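PDB 4XG0: uncharacterized protein from Bordetella bronchiseptica, which probably acts as an ATP-dependent kinase on an acid sugar in a catabolic pathway. Local coordinates for residues A368-S373 against G388-G393. Sequence-based numbering, arbitrary orientation.
Sequences AALQAS and GTLTGG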
loop_
_atom_site.group_PDB
_atom_site.type_symbol
_atom_site.label_atom_id
_atom_site.label_comp_id
_atom_site.label_asym_id
_atom_site.label_seq_id
_atom_site.Cartn_x
_atom_site.Cartn_y
_atom_site.Cartn_z
ATOM N N ALA A 368 -18.217 -12.265 -19.160
ATOM C CA ALA A 368 -19.414 -12.463 -19.960
ATOM C C ALA A 368 -20.608 -12.413 -19.024
ATOM O O ALA A 368 -21.640 -11.806 -19.353
ATOM C CB ALA A 368 -19.367 -13.773 -20.696
ATOM N N ALA A 369 -20.459 -13.028 -17.852
ATOM C CA ALA A 369 -21.553 -13.094 -16.871
ATOM C C ALA A 369 -21.906 -11.741 -16.316
ATOM O O ALA A 369 -23.053 -11.482 -15.979
ATOM C CB ALA A 369 -21.226 -14.018 -15.758
ATOM N N LEU A 370 -20.908 -10.876 -16.199
ATOM C CA LEU A 370 -21.143 -9.494 -15.759
ATOM C C LEU A 370 -21.455 -8.532 -16.913
ATOM O O LEU A 370 -21.656 -7.344 -16.695
ATOM C CB LEU A 370 -19.946 -8.991 -14.971
ATOM C CG LEU A 370 -19.718 -9.613 -13.591
ATOM C CD1 LEU A 370 -18.359 -9.226 -13.060
ATOM C CD2 LEU A 370 -20.798 -9.113 -12.638
ATOM N N GLN A 371 -21.496 -9.058 -18.136
ATOM C CA GLN A 371 -21.849 -8.276 -19.325
ATOM C C GLN A 371 -20.860 -7.132 -19.539
ATOM O O GLN A 371 -21.203 -6.073 -20.069
ATOM C CB GLN A 371 -23.309 -7.778 -19.234
ATOM C CG GLN A 371 -24.294 -8.892 -18.830
ATOM C CD GLN A 371 -25.709 -8.372 -18.521
ATOM O OE1 GLN A 371 -25.885 -7.253 -18.013
ATOM N NE2 GLN A 371 -26.714 -9.188 -18.819
ATOM N N ALA A 372 -19.615 -7.369 -19.135
ATOM C CA ALA A 372 -18.555 -6.421 -19.366
ATOM C C ALA A 372 -18.057 -6.535 -20.790
ATOM O O ALA A 372 -17.869 -7.653 -21.306
ATOM C CB ALA A 372 -17.404 -6.657 -18.389
ATOM N N SER A 373 -17.848 -5.386 -21.418
ATOM C CA SER A 373 -17.352 -5.345 -22.796
ATOM C C SER A 373 -15.832 -5.533 -22.834
ATOM O O SER A 373 -15.257 -6.069 -23.785
ATOM C CB SER A 373 -17.713 -4.009 -23.426
ATOM O OG SER A 373 -17.201 -2.932 -22.664
ATOM N N GLY A 388 -7.032 -3.590 -14.251
ATOM C CA GLY A 388 -7.855 -2.557 -14.848
ATOM C C GLY A 388 -9.187 -2.518 -14.135
ATOM O O GLY A 388 -9.329 -3.067 -13.050
ATOM N N THR A 389 -10.145 -1.809 -14.731
ATOM C CA THR A 389 -11.503 -1.812 -14.250
ATOM C C THR A 389 -12.475 -2.258 -15.355
ATOM O O THR A 389 -12.280 -1.948 -16.520
ATOM C CB THR A 389 -11.890 -0.435 -13.764
ATOM O OG1 THR A 389 -11.663 0.552 -14.777
ATOM C CG2 THR A 389 -11.043 -0.075 -12.533
ATOM N N LEU A 390 -13.543 -2.942 -14.967
ATOM C CA LEU A 390 -14.530 -3.369 -15.951
ATOM C C LEU A 390 -15.167 -2.190 -16.657
ATOM O O LEU A 390 -15.526 -1.168 -16.056
ATOM C CB LEU A 390 -15.640 -4.246 -15.365
ATOM C CG LEU A 390 -15.177 -5.566 -14.759
ATOM C CD1 LEU A 390 -16.315 -6.340 -14.122
ATOM C CD2 LEU A 390 -14.471 -6.407 -15.805
ATOM N N THR A 391 -15.348 -2.347 -17.966
ATOM C CA THR A 391 -16.162 -1.397 -18.696
ATOM C C THR A 391 -17.414 -2.063 -19.182
ATOM O O THR A 391 -17.383 -3.223 -19.624
ATOM C CB THR A 391 -15.413 -0.792 -19.891
ATOM O OG1 THR A 391 -15.260 -1.772 -20.915
ATOM C CG2 THR A 391 -14.048 -0.339 -19.462
ATOM N N GLY A 392 -18.517 -1.326 -19.086
ATOM C CA GLY A 392 -19.813 -1.837 -19.486
ATOM C C GLY A 392 -20.419 -2.770 -18.457
ATOM O O GLY A 392 -19.766 -3.225 -17.523
ATOM N N GLY A 393 -21.705 -3.035 -18.620
ATOM C CA GLY A 393 -22.353 -4.069 -17.846
ATOM C C GLY A 393 -22.657 -3.667 -16.423
ATOM O O GLY A 393 -22.482 -2.515 -16.020
HETATM O O HOH W 1 -19.849 -5.282 -15.723
#
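S373 and T391 meet where the Schellman motif ending helix 360-369 leads into strand 374-380, an edge strand of the mixed sheet in the nucleotide-binding C-terminal domain. Its antiparallel neighbour, strand 385-391, ends here too, and their pairing continues through the backbones of T389 and A376. The backbone bond from S373 N to T391 O, 2.8 Å long with an angle of 146° at the hydrogen, joins the loop to the strand end. Beside it the two hydroxyls approach, S373 OG lying 2.9 Å from T391 OG1. Each oxygen sits between its own backbone N and carbonyl carbon (chi1 57° and 71°), a rotation that brings both to the same side of the backbone bond. G374 O, a weak hydrogen-bond partner, is a second acceptor within reach of T391 OG1.

Apolar packing lies further inside. L370 and L390 cross at about a right angle, CD1 to CD1 at 3.7 Å, L370 backed by A344 and L348 of helix 334-349 and L390 by L367 of helix 360-369. The small methyl of A372 lets the loop run close to L390 CD2.

Q371 takes the positive phi that ends the helix and turns the chain away from it. Opposite it G393, also at positive phi, brings its CA to 3.2 Å from Q371 O, where a side chain would collide with the carbonyls of L370 and Q371. One water bridges the turns, donating to L370 O at 2.9 Å and to G392 O at 2.7 Å.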